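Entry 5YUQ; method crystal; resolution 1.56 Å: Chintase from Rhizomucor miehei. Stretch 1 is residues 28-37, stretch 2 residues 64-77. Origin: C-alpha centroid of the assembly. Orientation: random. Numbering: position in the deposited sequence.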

# COMPACT_ATOMS: atom_id res chain seq x y z
N ALA A 28 -3.36 -10.39 -3.06
CA ALA A 28 -4.10 -9.80 -1.94
C ALA A 28 -5.59 -10.15 -2.02
O ALA A 28 -6.15 -10.06 -3.11
CB ALA A 28 -3.92 -8.29 -1.98
N PHE A 29 -6.25 -10.52 -0.92
CA PHE A 29 -5.68 -10.75 0.40
C PHE A 29 -6.24 -12.05 0.97
O PHE A 29 -7.39 -12.42 0.69
CB PHE A 29 -6.13 -9.66 1.38
CG PHE A 29 -5.46 -8.33 1.19
CD1 PHE A 29 -4.12 -8.16 1.52
CD2 PHE A 29 -6.18 -7.23 0.73
CE1 PHE A 29 -3.50 -6.93 1.35
CE2 PHE A 29 -5.57 -6.01 0.55
CZ PHE A 29 -4.23 -5.85 0.86
N ALA A 30 -5.45 -12.74 1.79
CA ALA A 30 -6.00 -13.75 2.69
C ALA A 30 -6.25 -13.02 4.00
O ALA A 30 -5.37 -12.31 4.48
CB ALA A 30 -5.02 -14.88 2.88
N GLU A 31 -7.44 -13.18 4.57
CA GLU A 31 -7.80 -12.45 5.79
C GLU A 31 -7.90 -13.41 6.97
O GLU A 31 -8.71 -14.34 6.96
CB GLU A 31 -9.14 -11.73 5.59
CG GLU A 31 -9.12 -10.68 4.48
CD GLU A 31 -10.39 -9.84 4.45
OE1 GLU A 31 -11.46 -10.32 4.88
OE2 GLU A 31 -10.31 -8.68 4.00
N PRO A 32 -7.08 -13.19 8.00
CA PRO A 32 -7.16 -14.07 9.17
C PRO A 32 -8.51 -13.94 9.86
O PRO A 32 -8.98 -12.82 10.10
CB PRO A 32 -6.04 -13.55 10.08
CG PRO A 32 -5.09 -12.83 9.16
CD PRO A 32 -5.98 -12.21 8.12
N THR A 33 -9.13 -15.07 10.17
CA THR A 33 -10.39 -15.08 10.90
C THR A 33 -10.13 -15.10 12.40
O THR A 33 -8.98 -15.20 12.85
CB THR A 33 -11.25 -16.31 10.54
OG1 THR A 33 -10.61 -17.50 11.01
CG2 THR A 33 -11.45 -16.40 9.04
N LYS A 34 -11.21 -15.02 13.17
CA LYS A 34 -11.12 -15.06 14.63
C LYS A 34 -10.40 -16.33 15.10
O LYS A 34 -9.66 -16.31 16.09
CB LYS A 34 -12.51 -14.97 15.24
CG LYS A 34 -12.52 -14.52 16.69
CD LYS A 34 -13.95 -14.23 17.16
CE LYS A 34 -13.97 -13.71 18.59
NZ LYS A 34 -13.23 -12.43 18.74
N ASP A 35 -10.61 -17.44 14.39
CA ASP A 35 -10.00 -18.72 14.74
C ASP A 35 -8.65 -18.95 14.05
O ASP A 35 -8.11 -20.05 14.10
CB ASP A 35 -10.93 -19.88 14.39
CG ASP A 35 -12.29 -19.76 15.05
OD1 ASP A 35 -12.37 -19.13 16.13
OD2 ASP A 35 -13.26 -20.29 14.49
N GLY A 36 -8.13 -17.92 13.39
CA GLY A 36 -6.79 -17.98 12.83
C GLY A 36 -6.72 -18.72 11.52
O GLY A 36 -5.64 -19.12 11.08
N GLU A 37 -7.88 -18.92 10.89
CA GLU A 37 -7.90 -19.51 9.56
C GLU A 37 -7.71 -18.41 8.54
O GLU A 37 -7.85 -17.23 8.86
CB GLU A 37 -9.23 -20.25 9.33
CG GLU A 37 -9.42 -21.47 10.23
CD GLU A 37 -10.60 -22.32 9.83
OE1 GLU A 37 -11.75 -21.88 10.03
OE2 GLU A 37 -10.38 -23.44 9.31
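Stretch 2 64-77: VGGWTGSLYFSDLL

Stretch 2 enters as a β-strand, parallel to strand 28-32 of stretch 1, with A30 and V64 bridged at a CA-CA distance of 4.7 Å. G65 N donates to A30 O at 2.8 Å, and V64 CA adds a CA-H...O contact to the same oxygen, A30 O, at 3.2 Å. The chain then loops past E31 (CA 4.5 Å from the CA of G69) and enters a helix at F73, while stretch 1 leaves its strand in a type I turn, T33 to G36. G36, with phi at 80°, suits the end of that turn.

Glycines let the loop pack closely. G66 CA lies over the face of the F29 ring, 3.6 Å from F29 CZ; a β-carbon on G66 would clash with F29 CD2, and one on G69 with E31 CG. The E31 carboxylate reaches the loop, OE2 accepting from T68 OG1 at 2.8 Å, and water 1 links E31 OE2 to G65 O.

P32, compact and apolar, is buried among V64 (P32 CG to V64 CG1, 3.6 Å), L76 (P32 CB to L76 CD1, 3.7 Å) and F73, whose ring face it covers. The aliphatic part of K34 packs over the Y72 ring, K34 CB 4.1 Å from its centroid, leaving the ammonium free to meet D75 through water 4. L76 CD2 closes against G36 CA at 3.6 Å.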

# COMPACT_ATOMS: atom_id res chain seq x y z
N VAL A 64 -1.32 -11.33 3.50
CA VAL A 64 -2.22 -11.70 4.58
C VAL A 64 -2.57 -10.45 5.38
O VAL A 64 -1.68 -9.77 5.90
CB VAL A 64 -1.54 -12.73 5.52
CG1 VAL A 64 -2.42 -13.05 6.72
CG2 VAL A 64 -1.19 -13.99 4.74
N GLY A 65 -3.86 -10.14 5.46
CA GLY A 65 -4.29 -8.95 6.18
C GLY A 65 -5.00 -8.00 5.25
O GLY A 65 -6.00 -8.36 4.63
N GLY A 66 -4.47 -6.78 5.13
CA GLY A 66 -5.11 -5.74 4.34
C GLY A 66 -6.04 -4.93 5.21
O GLY A 66 -6.24 -5.23 6.38
N TRP A 67 -6.60 -3.88 4.67
CA TRP A 67 -7.45 -3.00 5.46
C TRP A 67 -8.58 -3.67 6.18
O TRP A 67 -8.77 -3.41 7.30
CB TRP A 67 -8.03 -1.87 4.55
CG TRP A 67 -8.78 -0.87 5.25
CD1 TRP A 67 -10.12 -0.74 5.27
CD2 TRP A 67 -8.25 0.21 6.01
NE1 TRP A 67 -10.46 0.29 6.06
CE2 TRP A 67 -9.35 0.94 6.47
CE3 TRP A 67 -6.98 0.62 6.36
CZ2 TRP A 67 -9.22 2.04 7.29
CZ3 TRP A 67 -6.84 1.73 7.15
CH2 TRP A 67 -7.99 2.43 7.62
N THR A 68 -9.36 -4.48 5.51
CA THR A 68 -10.50 -5.11 6.16
C THR A 68 -10.16 -6.48 6.72
O THR A 68 -11.03 -7.16 7.26
CB THR A 68 -11.71 -5.24 5.21
OG1 THR A 68 -11.36 -6.05 4.08
CG2 THR A 68 -12.15 -3.88 4.73
N GLY A 69 -8.89 -6.88 6.61
CA GLY A 69 -8.45 -8.17 7.09
C GLY A 69 -7.54 -8.11 8.30
O GLY A 69 -6.81 -9.05 8.58
N SER A 70 -7.59 -7.00 9.04
CA SER A 70 -6.67 -6.80 10.15
C SER A 70 -7.35 -6.83 11.52
O SER A 70 -6.72 -6.52 12.52
CB SER A 70 -5.91 -5.48 9.98
OG SER A 70 -5.00 -5.57 8.88
N LEU A 71 -8.61 -7.24 11.56
CA LEU A 71 -9.39 -7.23 12.81
C LEU A 71 -8.75 -8.05 13.92
O LEU A 71 -8.76 -7.65 15.08
CB LEU A 71 -10.79 -7.78 12.58
CG LEU A 71 -11.80 -6.90 11.84
CD1 LEU A 71 -13.08 -7.68 11.57
CD2 LEU A 71 -12.08 -5.67 12.68
N TYR A 72 -8.18 -9.19 13.55
CA TYR A 72 -7.84 -10.20 14.53
C TYR A 72 -6.36 -10.45 14.77
O TYR A 72 -6.03 -11.25 15.62
CB TYR A 72 -8.54 -11.52 14.19
CG TYR A 72 -10.04 -11.37 14.15
CD1 TYR A 72 -10.75 -11.09 15.31
CD2 TYR A 72 -10.73 -11.48 12.96
CE1 TYR A 72 -12.12 -10.93 15.27
CE2 TYR A 72 -12.11 -11.33 12.92
CZ TYR A 72 -12.79 -11.05 14.08
OH TYR A 72 -14.16 -10.89 14.05
N PHE A 73 -5.48 -9.78 14.02
CA PHE A 73 -4.04 -9.96 14.22
C PHE A 73 -3.64 -9.84 15.69
O PHE A 73 -2.94 -10.71 16.23
CB PHE A 73 -3.24 -8.94 13.41
CG PHE A 73 -2.97 -9.34 11.98
CD1 PHE A 73 -2.00 -10.29 11.68
CD2 PHE A 73 -3.63 -8.72 10.94
CE1 PHE A 73 -1.74 -10.63 10.35
CE2 PHE A 73 -3.37 -9.06 9.62
CZ PHE A 73 -2.43 -10.01 9.33
N SER A 74 -4.06 -8.77 16.35
CA SER A 74 -3.65 -8.56 17.74
C SER A 74 -4.12 -9.69 18.64
O SER A 74 -3.32 -10.25 19.38
CB SER A 74 -4.18 -7.22 18.26
OG SER A 74 -3.77 -7.02 19.61
N ASP A 75 -5.40 -10.04 18.57
CA ASP A 75 -5.94 -11.14 19.37
C ASP A 75 -5.23 -12.46 19.06
O ASP A 75 -4.89 -13.21 19.97
CB ASP A 75 -7.44 -11.31 19.11
CG ASP A 75 -8.26 -10.19 19.71
OD1 ASP A 75 -7.75 -9.45 20.57
OD2 ASP A 75 -9.44 -10.06 19.31
N LEU A 76 -5.02 -12.73 17.78
CA LEU A 76 -4.39 -13.98 17.38
C LEU A 76 -3.00 -14.13 17.97
O LEU A 76 -2.64 -15.20 18.45
CB LEU A 76 -4.33 -14.10 15.86
CG LEU A 76 -5.67 -14.34 15.15
CD1 LEU A 76 -5.50 -14.29 13.63
CD2 LEU A 76 -6.25 -15.68 15.57
N LEU A 77 -2.22 -13.06 17.96
CA LEU A 77 -0.81 -13.16 18.34
C LEU A 77 -0.53 -13.02 19.84
O LEU A 77 0.54 -13.40 20.29
CB LEU A 77 0.05 -12.16 17.57
CG LEU A 77 -0.04 -12.26 16.04
CD1 LEU A 77 0.94 -11.30 15.39
CD2 LEU A 77 0.22 -13.68 15.59
O HOH W 1 -8.23 -7.40 3.40
O HOH W 2 -13.40 -8.37 6.78
O HOH W 3 -7.69 -10.41 10.88
O HOH W 4 -10.70 -12.57 18.75
O HOH W 5 -15.23 -10.83 17.08